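Local coordinates for protein unsaturated glucuronyl hydrolase (Streptococcus agalactiae, PDB 2ZZR) that hydrolyses unsaturated disaccharides derived from hyaluronan, chondroitin and heparin, releasing the unsaturated uronic acid by cleaving 1,3- or 1,4-glycosidic bonds, at residues Tyr382-Ile387 with Lys391-Tyr396; Asn200-Ser205 with Arg260-Tyr265; Thr66-Gly71 with Gly361-His366. All coordinates share one frame; numbering follows the deposited sequence.

Interaction 1: residues Tyr382-Ile387 with Lys391-Tyr396; sequences YLEALI and KDWELY
Glu384 and Trp393 meet where the last helix of the six-hairpin alpha/alpha barrel, helix 376-390, gives way to a C-terminal tail that doubles back beside it. The helix closes with Lys391 N donating to Ile387 O at 3.0 Å with an N-H...O angle of 154°, and Lys391 is then the first residue to leave helical geometry. From here the chain returns, and the indole of Trp393 is directed at the helix, touching it at both ends of its ring system. At the pyrrole end Ile387 CG2 lies 3.7 Å from Trp393 CD1, the two side chains crossing at about a right angle. The benzo end receives Glu384, which also crosses the indole nearly perpendicularly. With CG anti to the backbone N (chi1 -166°) and the chain extended beyond it, the carboxylate is carried to the CZ3-CH2 bond, Glu384 CD standing 3.4 Å from Trp393 CZ3; carboxylate and ring planes are turned 32° apart. A buried acid against an aromatic ring illustrates how such a charge is accommodated by partners elsewhere: Glu384 OE1 accepts from Tyr380 OH and Trp397 NE1, while OE2 forms a salt bridge with Arg388. Lys391, by contrast, runs side by side with Ile387, its CD 3.8 Å from Ile387 CG2, before NZ reaches a salt bridge with Glu82. That same glutamate, on helix 70-84, accepts from Trp393 NE1 and from Tyr396 OH through its OE1, so the rotation of the indole is fixed by a bond as well as by packing. Within the tail, Tyr396 meets Trp393 in a T-shaped stack: Trp393 CZ2 sits 3.4 Å above the centre of the tyrosine ring.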
loop_
_atom_site.group_PDB
_atom_site.type_symbol
_atom_site.label_atom_id
_atom_site.label_comp_id
_atom_site.label_asym_id
_atom_site.label_seq_id
_atom_site.Cartn_x
_atom_site.Cartn_y
_atom_site.Cartn_z
ATOM N N TYR A 382 -7.761 3.101 3.113
ATOM C CA TYR A 382 -8.973 3.913 3.110
ATOM C C TYR A 382 -8.918 4.938 4.249
ATOM O O TYR A 382 -9.086 6.142 4.025
ATOM C CB TYR A 382 -10.214 3.016 3.218
ATOM C CG TYR A 382 -11.510 3.751 3.482
ATOM C CD1 TYR A 382 -12.035 4.642 2.545
ATOM C CD2 TYR A 382 -12.219 3.537 4.667
ATOM C CE1 TYR A 382 -13.231 5.315 2.786
ATOM C CE2 TYR A 382 -13.422 4.200 4.916
ATOM C CZ TYR A 382 -13.915 5.087 3.974
ATOM O OH TYR A 382 -15.102 5.748 4.203
ATOM N N LEU A 383 -8.659 4.466 5.466
ATOM C CA LEU A 383 -8.533 5.370 6.609
ATOM C C LEU A 383 -7.332 6.324 6.466
ATOM O O LEU A 383 -7.425 7.494 6.831
ATOM C CB LEU A 383 -8.482 4.596 7.926
ATOM C CG LEU A 383 -8.514 5.401 9.228
ATOM C CD1 LEU A 383 -9.737 6.318 9.279
ATOM C CD2 LEU A 383 -8.489 4.450 10.420
ATOM N N GLU A 384 -6.219 5.840 5.915
ATOM C CA GLU A 384 -5.077 6.722 5.660
ATOM C C GLU A 384 -5.455 7.840 4.685
ATOM O O GLU A 384 -5.050 8.994 4.875
ATOM C CB GLU A 384 -3.850 5.949 5.157
ATOM C CG GLU A 384 -2.587 6.796 5.218
ATOM C CD GLU A 384 -1.464 6.242 4.371
ATOM O OE1 GLU A 384 -0.764 5.334 4.852
ATOM O OE2 GLU A 384 -1.274 6.738 3.240
ATOM N N ALA A 385 -6.233 7.506 3.654
ATOM C CA ALA A 385 -6.705 8.506 2.695
ATOM C C ALA A 385 -7.566 9.550 3.393
ATOM O O ALA A 385 -7.407 10.754 3.167
ATOM C CB ALA A 385 -7.487 7.852 1.559
ATOM N N LEU A 386 -8.472 9.082 4.250
ATOM C CA LEU A 386 -9.343 9.984 4.998
ATOM C C LEU A 386 -8.530 10.948 5.859
ATOM O O LEU A 386 -8.761 12.176 5.821
ATOM C CB LEU A 386 -10.329 9.186 5.850
ATOM C CG LEU A 386 -11.406 8.427 5.067
ATOM C CD1 LEU A 386 -12.263 7.605 6.048
ATOM C CD2 LEU A 386 -12.271 9.369 4.233
ATOM N N ILE A 387 -7.574 10.396 6.610
ATOM C CA ILE A 387 -6.701 11.180 7.490
ATOM C C ILE A 387 -5.796 12.131 6.684
ATOM O O ILE A 387 -5.604 13.288 7.075
ATOM C CB ILE A 387 -5.876 10.268 8.457
ATOM C CG1 ILE A 387 -6.799 9.540 9.456
ATOM C CG2 ILE A 387 -4.761 11.050 9.192
ATOM C CD1 ILE A 387 -7.593 10.448 10.422
ATOM N N LYS A 391 -6.154 16.192 7.687
ATOM C CA LYS A 391 -5.126 16.911 8.423
ATOM C C LYS A 391 -3.854 16.975 7.600
ATOM O O LYS A 391 -3.800 16.428 6.500
ATOM C CB LYS A 391 -4.865 16.240 9.777
ATOM C CG LYS A 391 -4.251 14.848 9.704
ATOM C CD LYS A 391 -4.037 14.243 11.087
ATOM C CE LYS A 391 -2.836 14.873 11.791
ATOM N NZ LYS A 391 -2.560 14.220 13.098
ATOM N N ASP A 392 -2.851 17.665 8.123
ATOM C CA ASP A 392 -1.517 17.588 7.550
ATOM C C ASP A 392 -0.862 16.378 8.196
ATOM O O ASP A 392 -0.277 16.473 9.272
ATOM C CB ASP A 392 -0.724 18.872 7.828
ATOM C CG ASP A 392 0.718 18.793 7.336
ATOM O OD1 ASP A 392 1.569 19.523 7.877
ATOM O OD2 ASP A 392 1.009 17.989 6.416
ATOM N N TRP A 393 -0.995 15.227 7.541
ATOM C CA TRP A 393 -0.589 13.968 8.162
ATOM C C TRP A 393 0.903 13.676 7.991
ATOM O O TRP A 393 1.426 13.697 6.878
ATOM C CB TRP A 393 -1.445 12.804 7.639
ATOM C CG TRP A 393 -1.050 11.481 8.239
ATOM C CD1 TRP A 393 -1.083 11.136 9.559
ATOM C CD2 TRP A 393 -0.560 10.328 7.533
ATOM N NE1 TRP A 393 -0.637 9.837 9.724
ATOM C CE2 TRP A 393 -0.316 9.320 8.498
ATOM C CE3 TRP A 393 -0.311 10.049 6.182
ATOM C CZ2 TRP A 393 0.175 8.049 8.156
ATOM C CZ3 TRP A 393 0.181 8.785 5.841
ATOM C CH2 TRP A 393 0.411 7.801 6.826
ATOM N N GLU A 394 1.581 13.428 9.111
ATOM C CA GLU A 394 2.967 12.991 9.100
ATOM C C GLU A 394 3.038 11.500 8.755
ATOM O O GLU A 394 2.575 10.656 9.527
ATOM C CB GLU A 394 3.631 13.245 10.462
ATOM C CG GLU A 394 5.129 12.976 10.464
ATOM C CD GLU A 394 5.784 13.151 11.833
ATOM O OE1 GLU A 394 7.022 13.004 11.911
ATOM O OE2 GLU A 394 5.072 13.448 12.825
ATOM N N LEU A 395 3.634 11.183 7.604
ATOM C CA LEU A 395 3.655 9.794 7.116
ATOM C C LEU A 395 4.345 8.828 8.059
ATOM O O LEU A 395 5.443 9.108 8.550
ATOM C CB LEU A 395 4.340 9.714 5.746
ATOM C CG LEU A 395 3.460 9.903 4.512
ATOM C CD1 LEU A 395 2.760 11.252 4.515
ATOM C CD2 LEU A 395 4.309 9.753 3.254
ATOM N N TYR A 396 3.712 7.679 8.290
ATOM C CA TYR A 396 4.400 6.561 8.947
ATOM C C TYR A 396 5.514 6.066 8.033
ATOM O O TYR A 396 6.626 5.784 8.493
ATOM C CB TYR A 396 3.428 5.416 9.266
ATOM C CG TYR A 396 2.220 5.831 10.097
ATOM C CD1 TYR A 396 2.292 6.923 10.972
ATOM C CD2 TYR A 396 1.021 5.120 10.027
ATOM C CE1 TYR A 396 1.190 7.300 11.740
ATOM C CE2 TYR A 396 -0.088 5.485 10.800
ATOM C CZ TYR A 396 0.009 6.581 11.651
ATOM O OH TYR A 396 -1.081 6.959 12.404
#

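Interaction 2: residues Asn200-Ser205 with Arg260-Tyr265; sequences NHFYAS and RKMKDY
The ring of Tyr203 presents its edge to Asp264, whose OD2 lies near the ring plane and takes a hydrogen bond from Tyr203 OH at 2.6 Å. One face of this ring is flanked by the neighbouring Phe202, with CD2 displaced toward the rim. The carboxylate is met on the anti side of OD2, the hydroxyl standing 25° out of its plane; the ring and carboxylate planes are 48° apart. Asp264 divides its oxygens between two tasks: OD2 holds the tyrosine, while OD1 caps Gln266 N at the start of helix 265-280. Because one residue does both, the N-cap of that helix is tied directly to helix 192-209.

Beside this polar link, the thioether end of Met262 lies against both rings. With CG anti to the carbonyl carbon and the chain extended to the sulfur, the turn about CG-SD (chi3 64°) brings the methyl to Tyr203; Met262 CE comes to 3.4 Å from Tyr203 CE1 and 3.9 Å from Phe202 CD2. Both approaches are oblique to the rings. The sulfur is nearest Phe202: Met262 SD is 4.6 Å from the centroid of that ring and set obliquely to it, a Met-aromatic contact. Gln267 of helix 265-280 packs on both Phe202 and Met262, and Leu176 touches Phe202 as well. Helix 192-209 is also bonded to the end of helix 245-262 where Lys261 O accepts from Arg195 NH2.

Lys263, with positive phi, follows helix 245-262 and leads the chain into Asp264. The connection between helices 245-262 and 265-280, with Asp264 as N-cap, thus packs on helix 192-209 in the six-hairpin barrel of glycoside hydrolase family 88.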
loop_
_atom_site.group_PDB
_atom_site.type_symbol
_atom_site.label_atom_id
_atom_site.label_comp_id
_atom_site.label_asym_id
_atom_site.label_seq_id
_atom_site.Cartn_x
_atom_site.Cartn_y
_atom_site.Cartn_z
ATOM N N ASN A 200 18.701 0.933 -5.099
ATOM C CA ASN A 200 18.950 -0.133 -6.077
ATOM C C ASN A 200 17.687 -0.917 -6.352
ATOM O O ASN A 200 17.357 -1.189 -7.513
ATOM C CB ASN A 200 20.047 -1.088 -5.604
ATOM C CG ASN A 200 21.431 -0.473 -5.673
ATOM O OD1 ASN A 200 21.607 0.628 -6.192
ATOM N ND2 ASN A 200 22.423 -1.185 -5.142
ATOM N N HIS A 201 16.983 -1.273 -5.278
ATOM C CA HIS A 201 15.721 -1.998 -5.412
ATOM C C HIS A 201 14.698 -1.185 -6.179
ATOM O O HIS A 201 13.974 -1.724 -7.014
ATOM C CB HIS A 201 15.131 -2.412 -4.064
ATOM C CG HIS A 201 13.846 -3.159 -4.207
ATOM N ND1 HIS A 201 13.797 -4.533 -4.293
ATOM C CD2 HIS A 201 12.571 -2.726 -4.356
ATOM C CE1 HIS A 201 12.544 -4.918 -4.455
ATOM N NE2 HIS A 201 11.781 -3.839 -4.501
ATOM N N PHE A 202 14.630 0.116 -5.898
ATOM C CA PHE A 202 13.705 0.950 -6.629
ATOM C C PHE A 202 13.947 0.881 -8.141
ATOM O O PHE A 202 13.021 0.643 -8.906
ATOM C CB PHE A 202 13.697 2.425 -6.182
ATOM C CG PHE A 202 12.731 3.237 -6.985
ATOM C CD1 PHE A 202 11.381 3.271 -6.637
ATOM C CD2 PHE A 202 13.138 3.854 -8.168
ATOM C CE1 PHE A 202 10.458 3.961 -7.423
ATOM C CE2 PHE A 202 12.233 4.541 -8.957
ATOM C CZ PHE A 202 10.880 4.594 -8.588
ATOM N N TYR A 203 15.191 1.090 -8.563
ATOM C CA TYR A 203 15.494 1.101 -9.998
ATOM C C TYR A 203 15.328 -0.262 -10.656
ATOM O O TYR A 203 14.880 -0.338 -11.787
ATOM C CB TYR A 203 16.876 1.697 -10.277
ATOM C CG TYR A 203 16.908 3.197 -10.082
ATOM C CD1 TYR A 203 17.682 3.772 -9.077
ATOM C CD2 TYR A 203 16.137 4.041 -10.889
ATOM C CE1 TYR A 203 17.708 5.153 -8.892
ATOM C CE2 TYR A 203 16.153 5.427 -10.711
ATOM C CZ TYR A 203 16.943 5.971 -9.710
ATOM O OH TYR A 203 16.972 7.341 -9.520
ATOM N N ALA A 204 15.672 -1.327 -9.936
ATOM C CA ALA A 204 15.429 -2.688 -10.431
ATOM C C ALA A 204 13.937 -2.895 -10.692
ATOM O O ALA A 204 13.539 -3.500 -11.698
ATOM C CB ALA A 204 15.961 -3.716 -9.443
ATOM N N SER A 205 13.108 -2.358 -9.801
ATOM C CA SER A 205 11.666 -2.423 -9.972
ATOM C C SER A 205 11.212 -1.562 -11.156
ATOM O O SER A 205 10.542 -2.050 -12.075
ATOM C CB SER A 205 10.964 -1.984 -8.688
ATOM O OG SER A 205 11.296 -2.835 -7.604
ATOM N N ARG A 260 10.055 10.916 -2.442
ATOM C CA ARG A 260 10.366 11.761 -1.274
ATOM C C ARG A 260 11.846 11.693 -0.940
ATOM O O ARG A 260 12.464 12.697 -0.592
ATOM C CB ARG A 260 9.633 11.283 -0.027
ATOM C CG ARG A 260 8.129 11.311 -0.067
ATOM C CD ARG A 260 7.598 10.716 1.239
ATOM N NE ARG A 260 8.022 9.321 1.409
ATOM C CZ ARG A 260 8.116 8.688 2.578
ATOM N NH1 ARG A 260 7.822 9.316 3.715
ATOM N NH2 ARG A 260 8.512 7.421 2.613
ATOM N N LYS A 261 12.394 10.487 -1.039
ATOM C CA LYS A 261 13.717 10.179 -0.525
ATOM C C LYS A 261 14.797 10.193 -1.601
ATOM O O LYS A 261 15.998 10.124 -1.295
ATOM C CB LYS A 261 13.684 8.817 0.172
ATOM C CG LYS A 261 12.566 8.669 1.200
ATOM C CD LYS A 261 12.675 9.717 2.307
ATOM C CE LYS A 261 11.539 9.588 3.314
ATOM N NZ LYS A 261 11.671 10.657 4.362
ATOM N N MET A 262 14.377 10.283 -2.855
ATOM C CA MET A 262 15.303 10.156 -3.980
ATOM C C MET A 262 15.305 11.388 -4.866
ATOM O O MET A 262 16.345 11.748 -5.436
ATOM C CB MET A 262 14.974 8.903 -4.800
ATOM C CG MET A 262 15.200 7.621 -4.031
ATOM S SD MET A 262 14.591 6.153 -4.871
ATOM C CE MET A 262 15.632 6.140 -6.329
ATOM N N LYS A 263 14.138 12.021 -4.979
ATOM C CA LYS A 263 13.969 13.265 -5.742
ATOM C C LYS A 263 14.501 13.169 -7.170
ATOM O O LYS A 263 15.177 14.078 -7.675
ATOM C CB LYS A 263 14.572 14.453 -4.980
ATOM C CG LYS A 263 13.820 14.789 -3.684
ATOM C CD LYS A 263 12.347 15.076 -3.989
ATOM C CE LYS A 263 11.563 15.513 -2.760
ATOM N NZ LYS A 263 11.382 17.000 -2.760
ATOM N N ASP A 264 14.185 12.054 -7.816
ATOM C CA ASP A 264 14.520 11.851 -9.219
ATOM C C ASP A 264 13.268 12.153 -10.024
ATOM O O ASP A 264 12.258 11.473 -9.869
ATOM C CB ASP A 264 14.993 10.400 -9.416
ATOM C CG ASP A 264 15.274 10.044 -10.871
ATOM O OD1 ASP A 264 15.160 10.909 -11.768
ATOM O OD2 ASP A 264 15.613 8.866 -11.107
ATOM N N TYR A 265 13.324 13.182 -10.869
ATOM C CA TYR A 265 12.158 13.568 -11.668
ATOM C C TYR A 265 11.634 12.444 -12.578
ATOM O O TYR A 265 10.453 12.430 -12.929
ATOM C CB TYR A 265 12.418 14.849 -12.478
ATOM C CG TYR A 265 11.178 15.345 -13.179
ATOM C CD1 TYR A 265 10.969 15.084 -14.539
ATOM C CD2 TYR A 265 10.189 16.043 -12.478
ATOM C CE1 TYR A 265 9.824 15.518 -15.180
ATOM C CE2 TYR A 265 9.033 16.480 -13.112
ATOM C CZ TYR A 265 8.857 16.211 -14.463
ATOM O OH TYR A 265 7.715 16.635 -15.091
#

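Interaction 3: residues Thr66-Gly71 with Gly361-His366; sequences TEWTNG and GVYSWH
Trp68 and Tyr363 are joined by one nearly straight hydrogen bond, from indole NE1 to the phenol OH at 2.9 Å, with an N-H...O angle of 171°. The oxygen lies only 3° out of the indole plane, so the N-H is used squarely at the ring edge. Tyr363 continues along that edge, CE1 coming to 4.0 Å from Trp68 CZ2, as the two side chains slide past each other in opposite directions. Trp68 CG sits between its backbone N and carbonyl carbon (chi1 70°), which turns the NE1 edge to the phenol.

A water widens the link: it donates to Glu67 OE2 at 2.8 Å and stands 2.6 Å from Tyr363 OH, in the plane of the tyrosine ring. The same carboxylate also accepts from Trp68 N with the anti lone pair of OE1, which fixes it to the backbone beside the indole. Thr69 CG2 presses on one indole face, 3.3 Å above its centre.

Further out, Trp377 adjoins both rings, meeting Tyr363 edge-to-face, and Phe117 adds another aromatic neighbour to Trp68. Arg246 binds the carbonyl oxygens of Val362 and Tyr363, bonds that would hold the corner of the chain at Tyr363.

Arg246 and Ser364 are assigned as substrate-binding residues, and Trp68 packs on Asp114, the assigned nucleophile. Such an aromatic lining with a small polar network is consistent with the wall of the sugar-binding active site in this glycoside hydrolase family 88 barrel.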
loop_
_atom_site.group_PDB
_atom_site.type_symbol
_atom_site.label_atom_id
_atom_site.label_comp_id
_atom_site.label_asym_id
_atom_site.label_seq_id
_atom_site.Cartn_x
_atom_site.Cartn_y
_atom_site.Cartn_z
ATOM N N THR A 66 1.418 -13.539 12.898
ATOM C CA THR A 66 2.257 -14.376 12.035
ATOM C C THR A 66 1.983 -14.192 10.537
ATOM O O THR A 66 2.538 -14.918 9.715
ATOM C CB THR A 66 2.097 -15.882 12.374
ATOM O OG1 THR A 66 0.734 -16.264 12.183
ATOM C CG2 THR A 66 2.525 -16.178 13.817
ATOM N N GLU A 67 1.136 -13.231 10.179
ATOM C CA GLU A 67 0.857 -12.954 8.765
ATOM C C GLU A 67 1.661 -11.759 8.240
ATOM O O GLU A 67 2.502 -11.218 8.954
ATOM C CB GLU A 67 -0.645 -12.754 8.525
ATOM C CG GLU A 67 -1.373 -13.996 7.972
ATOM C CD GLU A 67 -1.037 -14.311 6.525
ATOM O OE1 GLU A 67 -0.116 -13.683 5.963
ATOM O OE2 GLU A 67 -1.698 -15.208 5.949
ATOM N N TRP A 68 1.420 -11.372 6.987
ATOM C CA TRP A 68 2.067 -10.188 6.408
ATOM C C TRP A 68 1.237 -8.925 6.646
ATOM O O TRP A 68 1.676 -7.820 6.317
ATOM C CB TRP A 68 2.324 -10.368 4.898
ATOM C CG TRP A 68 1.093 -10.370 4.014
ATOM C CD1 TRP A 68 0.298 -11.444 3.718
ATOM C CD2 TRP A 68 0.537 -9.254 3.302
ATOM N NE1 TRP A 68 -0.717 -11.066 2.874
ATOM C CE2 TRP A 68 -0.597 -9.727 2.601
ATOM C CE3 TRP A 68 0.884 -7.897 3.192
ATOM C CZ2 TRP A 68 -1.397 -8.892 1.805
ATOM C CZ3 TRP A 68 0.093 -7.063 2.394
ATOM C CH2 TRP A 68 -1.035 -7.568 1.709
ATOM N N THR A 69 0.062 -9.111 7.242
ATOM C CA THR A 69 -0.995 -8.096 7.278
ATOM C C THR A 69 -1.254 -7.495 8.665
ATOM O O THR A 69 -2.060 -6.567 8.793
ATOM C CB THR A 69 -2.325 -8.694 6.800
ATOM O OG1 THR A 69 -2.558 -9.944 7.470
ATOM C CG2 THR A 69 -2.311 -8.926 5.297
ATOM N N ASN A 70 -0.595 -8.025 9.693
ATOM C CA ASN A 70 -0.901 -7.621 11.079
ATOM C C ASN A 70 -0.708 -6.131 11.361
ATOM O O ASN A 70 -1.471 -5.545 12.134
ATOM C CB ASN A 70 -0.089 -8.431 12.080
ATOM C CG ASN A 70 -0.378 -9.906 11.987
ATOM O OD1 ASN A 70 -1.219 -10.440 12.723
ATOM N ND2 ASN A 70 0.297 -10.574 11.068
ATOM N N GLY A 71 0.298 -5.539 10.726
ATOM C CA GLY A 71 0.625 -4.116 10.897
ATOM C C GLY A 71 -0.469 -3.160 10.456
ATOM O O GLY A 71 -0.557 -2.045 10.980
ATOM N N GLY A 361 -13.343 -5.786 -1.626
ATOM C CA GLY A 361 -11.964 -5.983 -2.070
ATOM C C GLY A 361 -11.803 -7.378 -2.647
ATOM O O GLY A 361 -12.711 -8.211 -2.536
ATOM N N VAL A 362 -10.663 -7.618 -3.290
ATOM C CA VAL A 362 -10.273 -8.959 -3.730
ATOM C C VAL A 362 -8.820 -9.190 -3.343
ATOM O O VAL A 362 -7.925 -8.461 -3.776
ATOM C CB VAL A 362 -10.476 -9.181 -5.253
ATOM C CG1 VAL A 362 -9.905 -10.540 -5.688
ATOM C CG2 VAL A 362 -11.953 -9.108 -5.614
ATOM N N TYR A 363 -8.605 -10.197 -2.503
ATOM C CA TYR A 363 -7.274 -10.551 -2.036
ATOM C C TYR A 363 -6.516 -11.344 -3.108
ATOM O O TYR A 363 -5.544 -10.846 -3.677
ATOM C CB TYR A 363 -7.384 -11.304 -0.706
ATOM C CG TYR A 363 -6.095 -11.767 -0.053
ATOM C CD1 TYR A 363 -4.843 -11.291 -0.458
ATOM C CD2 TYR A 363 -6.137 -12.669 1.009
ATOM C CE1 TYR A 363 -3.673 -11.721 0.170
ATOM C CE2 TYR A 363 -4.984 -13.099 1.636
ATOM C CZ TYR A 363 -3.758 -12.625 1.218
ATOM O OH TYR A 363 -2.615 -13.055 1.851
ATOM N N SER A 364 -6.976 -12.562 -3.396
ATOM C CA SER A 364 -6.355 -13.397 -4.423
ATOM C C SER A 364 -7.440 -14.182 -5.156
ATOM O O SER A 364 -7.952 -15.179 -4.645
ATOM C CB SER A 364 -5.314 -14.334 -3.803
ATOM O OG SER A 364 -4.574 -15.004 -4.813
ATOM N N TRP A 365 -7.802 -13.711 -6.345
ATOM C CA TRP A 365 -8.953 -14.248 -7.077
ATOM C C TRP A 365 -8.806 -15.730 -7.440
ATOM O O TRP A 365 -9.721 -16.522 -7.206
ATOM C CB TRP A 365 -9.207 -13.415 -8.329
ATOM C CG TRP A 365 -10.504 -13.702 -9.025
ATOM C CD1 TRP A 365 -11.739 -13.226 -8.685
ATOM C CD2 TRP A 365 -10.693 -14.513 -10.190
ATOM N NE1 TRP A 365 -12.685 -13.694 -9.564
ATOM C CE2 TRP A 365 -12.070 -14.483 -10.500
ATOM C CE3 TRP A 365 -9.829 -15.258 -11.007
ATOM C CZ2 TRP A 365 -12.611 -15.180 -11.588
ATOM C CZ3 TRP A 365 -10.368 -15.950 -12.091
ATOM C CH2 TRP A 365 -11.747 -15.901 -12.371
ATOM N N HIS A 366 -7.658 -16.097 -8.001
ATOM C CA HIS A 366 -7.439 -17.469 -8.461
ATOM C C HIS A 366 -7.363 -18.480 -7.316
ATOM O O HIS A 366 -7.768 -19.636 -7.470
ATOM C CB HIS A 366 -6.196 -17.550 -9.350
ATOM C CG HIS A 366 -6.437 -17.099 -10.758
ATOM N ND1 HIS A 366 -5.848 -15.972 -11.292
ATOM C CD2 HIS A 366 -7.209 -17.622 -11.741
ATOM C CE1 HIS A 366 -6.241 -15.826 -12.544
ATOM N NE2 HIS A 366 -7.069 -16.811 -12.841
HETATM O O HOH W 1 -2.951 -15.085 3.437
#

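The three contacts show chemistry varying with place in one barrel. Interaction 1 is buried and local, joining helix 376-390 to its own tail around an acid and an indole. Interaction 2, partly buried, ties helix 192-209 to the end of helix 245-262 through a methionine and a tyrosine-aspartate bond. Interaction 3 is partly exposed, yet nearest the centre of the chain, beside the active site, and depends on a single direct hydrogen bond supplemented by water. Interactions 1 and 2 touch, Leu395 CD2 packing 3.6 Å from Arg260 NH1. Strand 361-362 and helix 376-390 are successive elements linking interactions 3 and 1, whereas interactions 2 and 3 lie on opposite sides of the chain's centre.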